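Local coordinates for 2'-deoxycytidine 5'-triphosphate deaminase (Agrobacterium tumefaciens, PDB 2R9Q), which probably catalyses the hydrolytic deamination of dCTP to dUTP with release of ammonia, a step on the route to thymidine nucleotides, at residues B[43-48]-B[94-99]; B[111-116]-B[163-168]; B[203-208]-B[265-270]. One frame throughout, in Å; residues are numbered along the deposited sequence.

Contact 1 of 3, residues B[43-48]-B[94-99]; sequences LDLRLG and VPLMES
Val94 opens the contact with its CG1 branch, which lies against Leu47, CG1 to CD2 at 3.8 Å and almost as near to CB of the same leucine. Pro95 takes part through its backbone: its carbonyl O accepts from Gly48 N at 2.9 Å, the donor lying in the carbonyl plane. Leu96 is bridged to Leu47 through the backbone and sends its two methyl branches different ways. CD1 meets CD1 of Leu45 at 3.7 Å, the two side chains crossing at about a right angle, while CD2 lies 3.9 Å from Leu47 CD2. Leu144 and Leu146 of strand 143-150 also touch Leu96.

At Met97 the chain turns a corner within strand 91-101, and Met97 N donates to Arg46 O (2.9 Å). The methionine chain bends at its last torsion (chi3 60°), which swings CE over the centre of the Arg46 guanidinium, 3.7 Å above its plane. Glu98 then closes on Arg46 from the edge of that group. Its OE1 takes the backbone N of Arg46 on the syn side, at 2.8 Å in a nearly straight bond (175°). Its OE2 forms the salt bridge to Arg46 NE, 3.0 Å away, with a weaker reach to NH1; carboxylate and guanidinium are nearly coplanar, 28° apart. Ser29 OG bonds both Arg46 NH1 and Glu98 OE2, and the carbonyls of Ala31 and Asp32 hold the outer nitrogens of the arginine.

One buried carboxylate thus grips the main chain and the side chain of a single residue where strand 42-46 of one sheet meets the corner of another in the dUTPase-like domain. With charges paired and hydrogen bonds on both oxygens, Glu98 probably stays ionised, and the guanidinium has little freedom to rotate.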
# COMPACT_ATOMS: atom_id res chain seq x y z
N LEU B 43 16.31 29.22 -14.88
CA LEU B 43 15.71 28.88 -16.15
C LEU B 43 14.93 27.56 -16.06
O LEU B 43 15.45 26.54 -15.63
CB LEU B 43 16.82 28.80 -17.19
CG LEU B 43 16.56 28.15 -18.55
CD1 LEU B 43 15.82 29.06 -19.50
CD2 LEU B 43 17.88 27.68 -19.09
N ASP B 44 13.67 27.60 -16.47
CA ASP B 44 12.88 26.39 -16.77
C ASP B 44 13.51 25.53 -17.86
O ASP B 44 14.06 26.03 -18.84
CB ASP B 44 11.45 26.74 -17.17
CG ASP B 44 10.61 27.17 -15.99
OD1 ASP B 44 11.19 27.33 -14.88
OD2 ASP B 44 9.38 27.32 -16.17
N LEU B 45 13.44 24.23 -17.61
CA LEU B 45 13.92 23.20 -18.50
C LEU B 45 12.74 22.49 -19.13
O LEU B 45 11.74 22.23 -18.48
CB LEU B 45 14.80 22.20 -17.75
CG LEU B 45 16.06 22.70 -17.06
CD1 LEU B 45 16.53 21.62 -16.06
CD2 LEU B 45 17.13 23.08 -18.08
N ARG B 46 12.86 22.18 -20.41
CA ARG B 46 11.80 21.58 -21.18
C ARG B 46 12.16 20.16 -21.57
O ARG B 46 13.29 19.89 -21.94
CB ARG B 46 11.54 22.37 -22.47
CG ARG B 46 11.11 23.81 -22.30
CD ARG B 46 11.00 24.51 -23.64
NE ARG B 46 12.31 24.83 -24.24
CZ ARG B 46 12.46 25.54 -25.36
NH1 ARG B 46 13.66 25.77 -25.85
NH2 ARG B 46 11.41 26.04 -25.99
N LEU B 47 11.16 19.30 -21.52
CA LEU B 47 11.25 17.94 -22.04
C LEU B 47 11.43 17.90 -23.55
O LEU B 47 10.82 18.69 -24.32
CB LEU B 47 10.00 17.11 -21.69
CG LEU B 47 9.48 17.08 -20.24
CD1 LEU B 47 8.33 16.08 -20.11
CD2 LEU B 47 10.60 16.83 -19.26
N GLY B 48 12.29 16.97 -23.95
CA GLY B 48 12.46 16.58 -25.34
C GLY B 48 11.30 15.69 -25.83
O GLY B 48 10.25 15.62 -25.19
N VAL B 94 14.04 11.32 -19.21
CA VAL B 94 13.69 12.20 -20.32
C VAL B 94 14.85 13.13 -20.66
O VAL B 94 15.22 13.99 -19.84
CB VAL B 94 12.41 12.99 -20.02
CG1 VAL B 94 12.06 13.87 -21.19
CG2 VAL B 94 11.29 12.03 -19.71
N PRO B 95 15.46 12.96 -21.86
CA PRO B 95 16.37 14.00 -22.36
C PRO B 95 15.69 15.34 -22.47
O PRO B 95 14.57 15.44 -22.96
CB PRO B 95 16.84 13.47 -23.73
CG PRO B 95 16.68 11.97 -23.63
CD PRO B 95 15.43 11.80 -22.77
N LEU B 96 16.37 16.35 -21.96
CA LEU B 96 15.86 17.67 -21.94
C LEU B 96 16.30 18.37 -23.22
O LEU B 96 17.32 18.02 -23.80
CB LEU B 96 16.32 18.38 -20.66
CG LEU B 96 15.82 17.87 -19.29
CD1 LEU B 96 16.60 18.56 -18.14
CD2 LEU B 96 14.32 18.03 -19.11
N MET B 97 15.50 19.33 -23.68
CA MET B 97 15.87 20.16 -24.84
C MET B 97 17.15 21.04 -24.58
O MET B 97 17.97 21.27 -25.47
CB MET B 97 14.67 21.03 -25.24
CG MET B 97 13.47 20.27 -25.81
SD MET B 97 12.02 21.32 -26.18
CE MET B 97 12.71 22.45 -27.38
N GLU B 98 17.34 21.50 -23.35
CA GLU B 98 18.49 22.35 -23.02
C GLU B 98 19.76 21.56 -22.78
O GLU B 98 19.74 20.49 -22.19
CB GLU B 98 18.18 23.21 -21.81
CG GLU B 98 17.15 24.30 -22.08
CD GLU B 98 15.76 23.74 -22.34
OE1 GLU B 98 15.32 22.83 -21.59
OE2 GLU B 98 15.12 24.22 -23.29
N SER B 99 20.87 22.09 -23.28
CA SER B 99 22.20 21.53 -23.01
C SER B 99 23.19 22.64 -22.70
O SER B 99 22.89 23.83 -22.91
CB SER B 99 22.69 20.54 -24.12
OG SER B 99 23.07 21.13 -25.36

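Contact 2 of 3, residues B[111-116]-B[163-168]; sequences NPKSST and LSQIRF
Leu163 O is gripped twice from the chain around the start of helix 114-118. With OG1 beside its own backbone N (chi1 -61°), Thr116 donates through OG1 to Leu163 O at 2.6 Å, in the carbonyl plane and on a lone pair, well off the C=O direction (116°). Lys113 N, at the N-cap position, reaches Leu163 O at 3.0 Å, tilted from that plane.

Before the helix, strand 106-112 pairs antiparallel with 162-170. Asn111 and Gln165 form a hydrogen-bonded pair, Gln165 N to Asn111 O at 2.9 Å and Asn111 N to Gln165 O at 3.1 Å. CG of Lys113 packs 3.8 Å from Gln165 NE2, the side chains crossing at about a right angle, and both polar ends go on to Asp44. A water donates to Pro112 O and to Gln165 OE1, 2.8 Å from each.

The run Lys113 to Thr116 resembles the serine-containing motif that meets nucleotide phosphates in dUTPase relatives. The two bonds to Leu163 O tie the first turn of the helix to the strand; by analogy with those relatives, this turn may face the phosphates.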
# COMPACT_ATOMS: atom_id res chain seq x y z
N ASN B 111 16.18 22.34 -9.14
CA ASN B 111 15.09 22.11 -8.22
C ASN B 111 13.79 22.01 -9.02
O ASN B 111 13.70 22.56 -10.13
CB ASN B 111 14.98 23.24 -7.21
CG ASN B 111 15.80 23.01 -5.99
OD1 ASN B 111 15.97 21.87 -5.54
ND2 ASN B 111 16.29 24.10 -5.41
N PRO B 112 12.79 21.27 -8.51
CA PRO B 112 11.48 21.31 -9.14
C PRO B 112 10.83 22.67 -9.11
O PRO B 112 11.04 23.42 -8.19
CB PRO B 112 10.67 20.32 -8.32
CG PRO B 112 11.41 20.18 -7.04
CD PRO B 112 12.82 20.33 -7.37
N LYS B 113 10.07 23.00 -10.15
CA LYS B 113 9.18 24.13 -10.10
C LYS B 113 8.15 23.88 -9.04
O LYS B 113 7.85 22.73 -8.72
CB LYS B 113 8.47 24.33 -11.43
CG LYS B 113 9.39 24.75 -12.55
CD LYS B 113 8.76 24.52 -13.90
CE LYS B 113 7.48 25.29 -14.10
NZ LYS B 113 7.75 26.74 -14.01
N SER B 114 7.61 24.95 -8.47
CA SER B 114 6.76 24.78 -7.31
C SER B 114 5.46 24.08 -7.64
O SER B 114 4.95 23.33 -6.84
CB SER B 114 6.52 26.09 -6.57
OG SER B 114 6.07 27.07 -7.44
N SER B 115 4.95 24.31 -8.85
CA SER B 115 3.78 23.60 -9.34
C SER B 115 4.06 22.11 -9.51
O SER B 115 3.14 21.30 -9.43
CB SER B 115 3.30 24.21 -10.64
OG SER B 115 4.25 24.04 -11.66
N THR B 116 5.32 21.74 -9.72
CA THR B 116 5.71 20.34 -9.80
C THR B 116 5.51 19.68 -8.45
O THR B 116 5.01 18.57 -8.39
CB THR B 116 7.15 20.16 -10.35
OG1 THR B 116 7.19 20.71 -11.66
CG2 THR B 116 7.60 18.68 -10.44
N LEU B 163 9.05 21.02 -15.90
CA LEU B 163 8.82 20.48 -14.55
C LEU B 163 9.88 20.96 -13.57
O LEU B 163 9.65 21.04 -12.37
CB LEU B 163 8.72 18.97 -14.59
CG LEU B 163 7.57 18.23 -15.30
CD1 LEU B 163 7.69 18.28 -16.81
CD2 LEU B 163 7.57 16.77 -14.89
N SER B 164 10.99 21.42 -14.11
CA SER B 164 12.18 21.68 -13.37
C SER B 164 12.81 22.98 -13.77
O SER B 164 12.52 23.51 -14.82
CB SER B 164 13.14 20.53 -13.64
OG SER B 164 14.22 20.57 -12.77
N GLN B 165 13.68 23.50 -12.92
CA GLN B 165 14.49 24.68 -13.23
C GLN B 165 15.94 24.62 -12.73
O GLN B 165 16.26 23.96 -11.75
CB GLN B 165 13.81 25.96 -12.79
CG GLN B 165 13.28 25.97 -11.44
CD GLN B 165 12.39 27.15 -11.18
OE1 GLN B 165 12.28 27.60 -10.04
NE2 GLN B 165 11.75 27.68 -12.22
N ILE B 166 16.81 25.30 -13.47
CA ILE B 166 18.24 25.34 -13.23
C ILE B 166 18.68 26.79 -12.88
O ILE B 166 18.35 27.75 -13.58
CB ILE B 166 19.00 24.73 -14.45
CG1 ILE B 166 20.50 24.58 -14.17
CG2 ILE B 166 18.81 25.53 -15.71
CD1 ILE B 166 21.22 23.94 -15.32
N ARG B 167 19.39 26.93 -11.76
CA ARG B 167 19.97 28.21 -11.33
C ARG B 167 21.48 28.17 -11.53
O ARG B 167 22.14 27.22 -11.13
CB ARG B 167 19.64 28.44 -9.86
CG ARG B 167 20.29 29.64 -9.19
CD ARG B 167 19.61 29.94 -7.86
NE ARG B 167 18.25 30.49 -8.01
CZ ARG B 167 17.47 30.86 -7.00
NH1 ARG B 167 17.88 30.71 -5.76
NH2 ARG B 167 16.27 31.36 -7.24
N PHE B 168 22.02 29.19 -12.19
CA PHE B 168 23.47 29.30 -12.47
C PHE B 168 24.14 30.25 -11.51
O PHE B 168 23.55 31.24 -11.10
CB PHE B 168 23.71 29.79 -13.90
CG PHE B 168 23.02 28.98 -14.94
CD1 PHE B 168 23.65 27.92 -15.53
CD2 PHE B 168 21.72 29.28 -15.32
CE1 PHE B 168 23.01 27.16 -16.46
CE2 PHE B 168 21.08 28.54 -16.26
CZ PHE B 168 21.72 27.48 -16.83
O HOH W 1 12.49 25.79 -7.92
O HOH W 2 9.09 27.53 -8.64

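Contact 3 of 3, residues B[203-208]-B[265-270]; sequences ALSIDL and SREAVH
Leu204 passes obliquely by Glu267, its CD2 4.0 Å from Glu267 CB, while its other neighbours include Leu335 of strand 331-339. At Ser205 the polar bonds converge. Its backbone N donates to Glu267 OE1 at 2.7 Å, almost straight (171°) and on the syn side of the carboxylate. Its hydroxyl takes the crowded position between backbone N and carbonyl carbon (chi1 60°), and from there OG gives its proton to Glu267 OE2 in a short bond of 2.5 Å. The same OG accepts from Arg266 NE at 2.9 Å and from NH2 at 3.2 Å, lying close to the guanidinium plane, so the arginine holds it side-on with two nitrogens. Ser205 O in turn receives Arg266 N (2.8 Å) and a CA-H of Ser265.

Here strand 202-205, at the margin of one sheet of the C-terminal dUTPase-like domain, meets the corner at Arg266 and Glu267, where strand 261-269 leaves the other sheet. The backbones of Ile206 and Ser265 make a single bridge; CB of Ile206 points away from Ser265, and its side chain packs on Leu315, Leu326 and Val332. Asp207 packs through CB on CG of Arg266, 3.5 Å apart, the two side chains crossing at about a right angle; its carboxylate is engaged elsewhere, by Lys209 N and Arg312.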
# COMPACT_ATOMS: atom_id res chain seq x y z
N ALA B 203 14.10 30.77 9.57
CA ALA B 203 13.34 29.55 9.85
C ALA B 203 11.86 29.72 9.53
O ALA B 203 11.26 30.77 9.76
CB ALA B 203 13.54 29.08 11.30
N LEU B 204 11.28 28.68 8.96
CA LEU B 204 9.88 28.69 8.58
C LEU B 204 9.11 27.69 9.44
O LEU B 204 9.51 26.55 9.60
CB LEU B 204 9.73 28.40 7.07
CG LEU B 204 10.27 29.51 6.13
CD1 LEU B 204 10.45 29.05 4.71
CD2 LEU B 204 9.44 30.76 6.15
N SER B 205 8.00 28.15 10.00
CA SER B 205 7.19 27.31 10.85
C SER B 205 5.79 27.14 10.24
O SER B 205 5.38 27.92 9.39
CB SER B 205 7.12 27.89 12.27
OG SER B 205 6.57 29.18 12.26
N ILE B 206 5.09 26.11 10.69
CA ILE B 206 3.83 25.70 10.08
C ILE B 206 2.62 26.37 10.72
O ILE B 206 2.51 26.43 11.93
CB ILE B 206 3.69 24.13 10.03
CG1 ILE B 206 2.79 23.71 8.87
CG2 ILE B 206 3.23 23.57 11.36
CD1 ILE B 206 3.52 23.72 7.53
N ASP B 207 1.71 26.87 9.89
CA ASP B 207 0.47 27.45 10.35
C ASP B 207 -0.65 26.44 10.24
O ASP B 207 -1.13 26.13 9.14
CB ASP B 207 0.11 28.66 9.52
CG ASP B 207 -0.92 29.54 10.19
OD1 ASP B 207 -1.85 29.03 10.88
OD2 ASP B 207 -0.78 30.77 10.04
N LEU B 208 -1.10 25.96 11.39
CA LEU B 208 -2.17 24.98 11.49
C LEU B 208 -3.44 25.55 12.18
O LEU B 208 -4.35 24.82 12.54
CB LEU B 208 -1.62 23.75 12.24
CG LEU B 208 -1.21 22.50 11.47
CD1 LEU B 208 -0.95 22.77 10.00
CD2 LEU B 208 0.00 21.83 12.14
N SER B 265 3.24 28.14 5.62
CA SER B 265 4.06 28.77 6.65
C SER B 265 3.33 29.86 7.45
O SER B 265 2.50 30.58 6.91
CB SER B 265 5.34 29.34 6.02
OG SER B 265 5.13 30.56 5.34
N ARG B 266 3.65 29.99 8.73
CA ARG B 266 3.17 31.13 9.52
C ARG B 266 3.83 32.42 9.05
O ARG B 266 3.17 33.44 8.92
CB ARG B 266 3.45 30.94 11.01
CG ARG B 266 2.70 29.81 11.65
CD ARG B 266 2.75 29.91 13.17
NE ARG B 266 4.12 30.09 13.59
CZ ARG B 266 4.52 30.86 14.59
NH1 ARG B 266 3.67 31.56 15.34
NH2 ARG B 266 5.81 30.92 14.84
N GLU B 267 5.13 32.35 8.77
CA GLU B 267 5.88 33.52 8.32
C GLU B 267 5.54 33.99 6.91
O GLU B 267 5.48 33.19 5.96
CB GLU B 267 7.38 33.29 8.44
CG GLU B 267 7.83 32.94 9.83
CD GLU B 267 7.66 31.49 10.18
OE1 GLU B 267 7.30 30.70 9.26
OE2 GLU B 267 7.89 31.12 11.37
N ALA B 268 5.26 35.29 6.80
CA ALA B 268 5.16 36.00 5.54
C ALA B 268 6.59 36.45 5.22
O ALA B 268 7.18 37.24 5.95
CB ALA B 268 4.22 37.20 5.67
N VAL B 269 7.14 35.95 4.11
CA VAL B 269 8.55 36.13 3.77
C VAL B 269 8.78 37.01 2.50
O VAL B 269 7.93 37.08 1.61
CB VAL B 269 9.30 34.71 3.76
CG1 VAL B 269 9.05 33.88 2.47
CG2 VAL B 269 10.77 34.89 3.99
N HIS B 270 9.91 37.71 2.45
CA HIS B 270 10.28 38.58 1.32
C HIS B 270 11.74 38.30 0.92
O HIS B 270 12.62 38.14 1.78
CB HIS B 270 10.02 40.04 1.71
CG HIS B 270 10.64 41.08 0.82
ND1 HIS B 270 10.38 41.16 -0.54
CD2 HIS B 270 11.45 42.12 1.10
CE1 HIS B 270 11.02 42.20 -1.05
NE2 HIS B 270 11.67 42.80 -0.07

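How the contacts relate
Contacts 1 and 2 adjoin, their centres 11 Å apart, and meet through strands 42-46 and 162-170 of one sheet. Asp44 joins them: OD2 forms a salt bridge with Lys113 NZ at 2.8 Å, and OD1 probably a hydrogen bond with Gln165 NE2 at 2.7 Å. Contact 3 lies in the C-terminal domain, its centre about 32 Å from that of contact 1 and 21 Å from that of contact 2. Contacts 1 and 3 share a corner glutamate whose OE1 accepts a backbone N, consistent with two related dUTPase-like domains; OE2 then meets an arginine in contact 1, a serine hydroxyl in contact 3. Contact 2 is the likeliest to border a nucleotide phosphate site.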